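Local coordinates for cellulase (Bacillus sp. BG-CS10, PDB 5E09), which probably hydrolyses internal beta-1,4-glucosidic bonds of cellulose, with a family 5 catalytic barrel followed by two smaller modules, the last a family 46 carbohydrate-binding module, at residues R339-D352 with F419-D433. Residues are numbered along the deposited sequence; the frame is centred on the assembly and turned at random.
Sequences RSATAESNLIHVRD and FNSGADWHFQLQNVD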
loop_
_atom_site.group_PDB
_atom_site.type_symbol
_atom_site.label_atom_id
_atom_site.label_comp_id
_atom_site.label_asym_id
_atom_site.label_seq_id
_atom_site.Cartn_x
_atom_site.Cartn_y
_atom_site.Cartn_z
ATOM N N ARG A 339 0.944 -3.229 -19.692
ATOM C CA ARG A 339 -0.058 -4.056 -19.031
ATOM C C ARG A 339 0.295 -5.543 -19.023
ATOM O O ARG A 339 0.887 -6.055 -19.974
ATOM C CB ARG A 339 -1.424 -3.852 -19.696
ATOM C CG ARG A 339 -1.917 -2.414 -19.632
ATOM C CD ARG A 339 -3.434 -2.344 -19.539
ATOM N NE ARG A 339 -3.935 -2.949 -18.304
ATOM C CZ ARG A 339 -5.223 -3.030 -17.988
ATOM N NH1 ARG A 339 -6.142 -2.546 -18.816
ATOM N NH2 ARG A 339 -5.594 -3.596 -16.845
ATOM N N SER A 340 -0.065 -6.219 -17.933
ATOM C CA SER A 340 0.054 -7.670 -17.824
ATOM C C SER A 340 -1.323 -8.303 -17.880
ATOM O O SER A 340 -2.298 -7.723 -17.398
ATOM C CB SER A 340 0.751 -8.080 -16.524
ATOM O OG SER A 340 2.089 -7.631 -16.498
ATOM N N ALA A 341 -1.403 -9.491 -18.465
ATOM C CA ALA A 341 -2.632 -10.259 -18.404
ATOM C C ALA A 341 -2.826 -10.753 -16.977
ATOM O O ALA A 341 -1.857 -10.985 -16.245
ATOM C CB ALA A 341 -2.601 -11.422 -19.380
ATOM N N THR A 342 -4.081 -10.887 -16.575
ATOM C CA THR A 342 -4.396 -11.436 -15.271
ATOM C C THR A 342 -5.467 -12.496 -15.480
ATOM O O THR A 342 -5.779 -12.846 -16.617
ATOM C CB THR A 342 -4.877 -10.348 -14.280
ATOM O OG1 THR A 342 -6.089 -9.754 -14.761
ATOM C CG2 THR A 342 -3.828 -9.255 -14.123
ATOM N N ALA A 343 -6.018 -13.011 -14.390
ATOM C CA ALA A 343 -7.144 -13.932 -14.466
ATOM C C ALA A 343 -8.100 -13.656 -13.309
ATOM O O ALA A 343 -7.761 -12.918 -12.386
ATOM C CB ALA A 343 -6.664 -15.373 -14.445
ATOM N N GLU A 344 -9.289 -14.253 -13.358
ATOM C CA GLU A 344 -10.311 -14.031 -12.340
ATOM C C GLU A 344 -9.831 -14.441 -10.949
ATOM O O GLU A 344 -10.370 -13.991 -9.940
ATOM C CB GLU A 344 -11.589 -14.793 -12.693
ATOM C CG GLU A 344 -11.390 -16.294 -12.822
ATOM C CD GLU A 344 -12.662 -17.024 -13.212
ATOM O OE1 GLU A 344 -13.761 -16.457 -13.019
ATOM O OE2 GLU A 344 -12.560 -18.167 -13.715
ATOM N N SER A 345 -8.807 -15.285 -10.907
ATOM C CA SER A 345 -8.250 -15.782 -9.661
ATOM C C SER A 345 -6.837 -16.310 -9.907
ATOM O O SER A 345 -6.503 -16.698 -11.030
ATOM C CB SER A 345 -9.145 -16.880 -9.082
ATOM O OG SER A 345 -8.469 -17.614 -8.077
ATOM N N ASN A 346 -6.002 -16.316 -8.872
ATOM C CA ASN A 346 -4.679 -16.915 -8.996
ATOM C C ASN A 346 -4.702 -18.322 -8.412
ATOM O O ASN A 346 -3.664 -18.953 -8.232
ATOM C CB ASN A 346 -3.614 -16.061 -8.301
ATOM C CG ASN A 346 -3.650 -16.197 -6.791
ATOM O OD1 ASN A 346 -4.715 -16.168 -6.181
ATOM N ND2 ASN A 346 -2.485 -16.354 -6.184
ATOM N N LEU A 347 -5.907 -18.801 -8.117
ATOM C CA LEU A 347 -6.100 -20.114 -7.521
ATOM C C LEU A 347 -6.917 -21.029 -8.431
ATOM O O LEU A 347 -7.853 -20.587 -9.098
ATOM C CB LEU A 347 -6.806 -19.991 -6.169
ATOM C CG LEU A 347 -6.199 -19.058 -5.120
ATOM C CD1 LEU A 347 -7.035 -19.093 -3.851
ATOM C CD2 LEU A 347 -4.746 -19.426 -4.822
ATOM N N ILE A 348 -6.551 -22.306 -8.443
ATOM C CA ILE A 348 -7.345 -23.354 -9.068
ATOM C C ILE A 348 -7.680 -24.404 -8.018
ATOM O O ILE A 348 -6.791 -25.103 -7.527
ATOM C CB ILE A 348 -6.600 -24.027 -10.221
ATOM C CG1 ILE A 348 -6.266 -23.014 -11.312
ATOM C CG2 ILE A 348 -7.416 -25.183 -10.784
ATOM C CD1 ILE A 348 -5.360 -23.580 -12.381
ATOM N N HIS A 349 -8.956 -24.516 -7.670
ATOM C CA HIS A 349 -9.369 -25.467 -6.646
ATOM C C HIS A 349 -9.855 -26.787 -7.226
ATOM O O HIS A 349 -10.665 -26.820 -8.150
ATOM C CB HIS A 349 -10.468 -24.870 -5.767
ATOM C CG HIS A 349 -10.056 -23.614 -5.062
ATOM N ND1 HIS A 349 -10.246 -22.367 -5.606
ATOM C CD2 HIS A 349 -9.452 -23.425 -3.866
ATOM C CE1 HIS A 349 -9.784 -21.452 -4.767
ATOM N NE2 HIS A 349 -9.295 -22.065 -3.709
ATOM N N VAL A 350 -9.354 -27.873 -6.657
ATOM C CA VAL A 350 -9.825 -29.204 -6.985
ATOM C C VAL A 350 -10.205 -29.924 -5.696
ATOM O O VAL A 350 -9.396 -30.038 -4.776
ATOM C CB VAL A 350 -8.758 -30.002 -7.752
ATOM C CG1 VAL A 350 -9.146 -31.467 -7.850
ATOM C CG2 VAL A 350 -8.535 -29.397 -9.138
ATOM N N ARG A 351 -11.445 -30.390 -5.622
ATOM C CA ARG A 351 -11.910 -31.103 -4.442
ATOM C C ARG A 351 -11.278 -32.487 -4.358
ATOM O O ARG A 351 -11.407 -33.287 -5.277
ATOM C CB ARG A 351 -13.433 -31.209 -4.450
ATOM C CG ARG A 351 -14.125 -29.964 -3.934
ATOM C CD ARG A 351 -13.939 -29.831 -2.429
ATOM N NE ARG A 351 -14.801 -30.756 -1.703
ATOM C CZ ARG A 351 -15.804 -30.376 -0.919
ATOM N NH1 ARG A 351 -16.056 -29.086 -0.742
ATOM N NH2 ARG A 351 -16.543 -31.286 -0.303
ATOM N N ASP A 352 -10.586 -32.763 -3.258
ATOM C CA ASP A 352 -9.967 -34.069 -3.062
ATOM C C ASP A 352 -11.058 -35.111 -2.857
ATOM O O ASP A 352 -12.021 -34.874 -2.125
ATOM C CB ASP A 352 -9.007 -34.040 -1.867
ATOM C CG ASP A 352 -8.247 -35.343 -1.691
ATOM O OD1 ASP A 352 -7.414 -35.677 -2.564
ATOM O OD2 ASP A 352 -8.474 -36.029 -0.671
ATOM N N PHE A 419 2.847 -14.972 -21.549
ATOM C CA PHE A 419 2.167 -14.087 -22.481
ATOM C C PHE A 419 3.173 -13.389 -23.383
ATOM O O PHE A 419 4.358 -13.310 -23.053
ATOM C CB PHE A 419 1.315 -13.062 -21.718
ATOM C CG PHE A 419 0.255 -13.687 -20.856
ATOM C CD1 PHE A 419 0.525 -14.033 -19.542
ATOM C CD2 PHE A 419 -1.004 -13.958 -21.370
ATOM C CE1 PHE A 419 -0.450 -14.627 -18.757
ATOM C CE2 PHE A 419 -1.978 -14.558 -20.588
ATOM C CZ PHE A 419 -1.702 -14.889 -19.284
ATOM N N ASN A 420 2.703 -12.892 -24.522
ATOM C CA ASN A 420 3.595 -12.237 -25.470
ATOM C C ASN A 420 4.202 -10.978 -24.866
ATOM O O ASN A 420 5.293 -10.559 -25.253
ATOM C CB ASN A 420 2.870 -11.913 -26.784
ATOM C CG ASN A 420 1.626 -11.072 -26.589
ATOM O OD1 ASN A 420 1.107 -10.952 -25.480
ATOM N ND2 ASN A 420 1.129 -10.494 -27.681
ATOM N N SER A 421 3.497 -10.393 -23.901
ATOM C CA SER A 421 4.007 -9.244 -23.167
ATOM C C SER A 421 3.503 -9.262 -21.727
ATOM O O SER A 421 2.430 -9.801 -21.446
ATOM C CB SER A 421 3.598 -7.942 -23.858
ATOM O OG SER A 421 4.382 -6.856 -23.397
ATOM N N GLY A 422 4.285 -8.680 -20.819
ATOM C CA GLY A 422 3.882 -8.540 -19.431
ATOM C C GLY A 422 4.436 -9.622 -18.530
ATOM O O GLY A 422 5.219 -10.464 -18.966
ATOM N N ALA A 423 4.031 -9.600 -17.265
ATOM C CA ALA A 423 4.489 -10.601 -16.309
ATOM C C ALA A 423 3.745 -11.913 -16.498
ATOM O O ALA A 423 2.622 -11.942 -17.015
ATOM C CB ALA A 423 4.314 -10.097 -14.880
ATOM N N ASP A 424 4.380 -12.997 -16.073
ATOM C CA ASP A 424 3.730 -14.295 -16.045
ATOM C C ASP A 424 2.703 -14.335 -14.926
ATOM O O ASP A 424 2.895 -13.707 -13.883
ATOM C CB ASP A 424 4.756 -15.413 -15.859
ATOM C CG ASP A 424 5.623 -15.615 -17.086
ATOM O OD1 ASP A 424 5.206 -15.192 -18.185
ATOM O OD2 ASP A 424 6.718 -16.199 -16.948
ATOM N N TRP A 425 1.614 -15.070 -15.142
ATOM C CA TRP A 425 0.600 -15.206 -14.108
ATOM C C TRP A 425 0.710 -16.589 -13.485
ATOM O O TRP A 425 0.794 -17.581 -14.198
ATOM C CB TRP A 425 -0.802 -14.971 -14.680
ATOM C CG TRP A 425 -1.896 -15.010 -13.648
ATOM C CD1 TRP A 425 -2.682 -16.081 -13.326
ATOM C CD2 TRP A 425 -2.325 -13.931 -12.805
ATOM N NE1 TRP A 425 -3.574 -15.735 -12.340
ATOM C CE2 TRP A 425 -3.373 -14.417 -11.998
ATOM C CE3 TRP A 425 -1.926 -12.596 -12.654
ATOM C CZ2 TRP A 425 -4.030 -13.621 -11.051
ATOM C CZ3 TRP A 425 -2.577 -11.804 -11.709
ATOM C CH2 TRP A 425 -3.614 -12.322 -10.922
ATOM N N HIS A 426 0.716 -16.664 -12.158
ATOM C CA HIS A 426 0.941 -17.941 -11.492
ATOM C C HIS A 426 -0.302 -18.483 -10.813
ATOM O O HIS A 426 -0.739 -17.965 -9.790
ATOM C CB HIS A 426 2.070 -17.816 -10.468
ATOM C CG HIS A 426 3.361 -17.354 -11.062
ATOM N ND1 HIS A 426 3.628 -16.027 -11.315
ATOM C CD2 HIS A 426 4.444 -18.046 -11.486
ATOM C CE1 HIS A 426 4.829 -15.919 -11.855
ATOM N NE2 HIS A 426 5.345 -17.129 -11.971
ATOM N N PHE A 427 -0.861 -19.542 -11.383
ATOM C CA PHE A 427 -1.955 -20.262 -10.746
ATOM C C PHE A 427 -1.439 -21.218 -9.682
ATOM O O PHE A 427 -0.567 -22.048 -9.952
ATOM C CB PHE A 427 -2.764 -21.047 -11.778
ATOM C CG PHE A 427 -3.452 -20.185 -12.791
ATOM C CD1 PHE A 427 -4.553 -19.419 -12.435
ATOM C CD2 PHE A 427 -3.009 -20.147 -14.098
ATOM C CE1 PHE A 427 -5.195 -18.624 -13.369
ATOM C CE2 PHE A 427 -3.646 -19.357 -15.041
ATOM C CZ PHE A 427 -4.738 -18.594 -14.675
ATOM N N GLN A 428 -1.983 -21.101 -8.476
ATOM C CA GLN A 428 -1.743 -22.081 -7.428
ATOM C C GLN A 428 -2.792 -23.185 -7.548
ATOM O O GLN A 428 -3.991 -22.922 -7.448
ATOM C CB GLN A 428 -1.801 -21.426 -6.040
ATOM C CG GLN A 428 -1.053 -20.097 -5.936
ATOM C CD GLN A 428 0.459 -20.259 -5.941
ATOM O OE1 GLN A 428 1.014 -21.062 -5.188
ATOM N NE2 GLN A 428 1.135 -19.487 -6.784
ATOM N N LEU A 429 -2.348 -24.413 -7.784
ATOM C CA LEU A 429 -3.262 -25.547 -7.897
ATOM C C LEU A 429 -3.546 -26.118 -6.509
ATOM O O LEU A 429 -2.743 -26.876 -5.959
ATOM C CB LEU A 429 -2.680 -26.614 -8.828
ATOM C CG LEU A 429 -3.472 -27.898 -9.077
ATOM C CD1 LEU A 429 -4.913 -27.600 -9.462
ATOM C CD2 LEU A 429 -2.793 -28.718 -10.164
ATOM N N GLN A 430 -4.690 -25.736 -5.944
ATOM C CA GLN A 430 -5.044 -26.112 -4.578
ATOM C C GLN A 430 -5.896 -27.380 -4.511
ATOM O O GLN A 430 -7.014 -27.406 -5.025
ATOM C CB GLN A 430 -5.802 -24.967 -3.889
ATOM C CG GLN A 430 -5.071 -23.631 -3.836
ATOM C CD GLN A 430 -3.779 -23.698 -3.039
ATOM O OE1 GLN A 430 -2.693 -23.524 -3.589
ATOM N NE2 GLN A 430 -3.892 -23.949 -1.742
ATOM N N ASN A 431 -5.373 -28.423 -3.868
ATOM C CA ASN A 431 -6.184 -29.584 -3.512
ATOM C C ASN A 431 -6.898 -29.300 -2.197
ATOM O O ASN A 431 -6.263 -29.227 -1.152
ATOM C CB ASN A 431 -5.322 -30.849 -3.391
ATOM C CG ASN A 431 -6.142 -32.137 -3.480
ATOM O OD1 ASN A 431 -7.304 -32.123 -3.897
ATOM N ND2 ASN A 431 -5.533 -33.256 -3.093
ATOM N N VAL A 432 -8.211 -29.128 -2.238
ATOM C CA VAL A 432 -8.920 -28.780 -1.017
ATOM C C VAL A 432 -9.910 -29.839 -0.571
ATOM O O VAL A 432 -10.352 -30.689 -1.349
ATOM C CB VAL A 432 -9.681 -27.444 -1.165
ATOM C CG1 VAL A 432 -8.716 -26.321 -1.508
ATOM C CG2 VAL A 432 -10.768 -27.562 -2.217
ATOM N N ASP A 433 -10.226 -29.780 0.712
ATOM C CA ASP A 433 -11.389 -30.434 1.263
ATOM C C ASP A 433 -12.216 -29.355 1.951
ATOM O O ASP A 433 -11.743 -28.227 2.148
ATOM C CB ASP A 433 -10.989 -31.530 2.245
ATOM C CG ASP A 433 -11.817 -32.783 2.084
ATOM O OD1 ASP A 433 -13.061 -32.666 1.978
ATOM O OD2 ASP A 433 -11.217 -33.881 2.056
HETATM O O HOH W 1 0.537 -11.253 -14.849
HETATM O O HOH W 2 1.051 -10.616 -18.769
HETATM O O HOH W 3 -0.002 -16.959 -7.597
#
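Trp425, with CG anti to its own N (chi1 -176°), offers one indole face to Thr342 CA, 4.1 Å from the centre of the six-membered ring, and to the backbone N of Ala343. Trp425 NE1 at the indole's edge gives only a weak hydrogen bond to Ser345 O (3.4 Å). Replacing Trp425 by an alanine is likely to leave a gap against Thr342 and Ala343 and to cost Ser345 O this weak donor. Small residues suit such close approach: Ala341 CB sits over the centre of the Phe419 ring, 3.5 Å from its centroid, and Ala343 CB meets the edge of Phe427 at CE1. Ile348 extends this buried side, its CD1 touching Phe427 CB at 3.7 Å while its other branch, CG2, packs on Leu429 CD1. At the far end of this buried side Asn431 ND2, also bonded to Glu408 O, reaches Asp352 OD1 at 3.1 Å from above the carboxylate plane; Gly407 N also binds that oxygen.

The opposite side of the sheet, with Leu347, Gln428, His349 and Gln430, is looser and partly exposed. There Leu347 lies against the aliphatic part of Gln428, and His349 CD2 meets Val432 CG1 at 3.8 Å, in the ring plane. A water bound to His426 O satisfies the buried Asn346 ND2 together with Gln428 NE2, while Asn346 OD1 is bonded by Gln285.

From Asn346 to Asp352 the backbones alternate N-H...O bonds, such as Ile348 N to Gln428 O at 2.8 Å. Strand 347-351 thus borders a mixed sheet, parallel to 425-432, while 342-343 joins the facing antiparallel sheet: an edge strand switching sheets, as in immunoglobulin-like beta sandwiches, consistent with the X2 module.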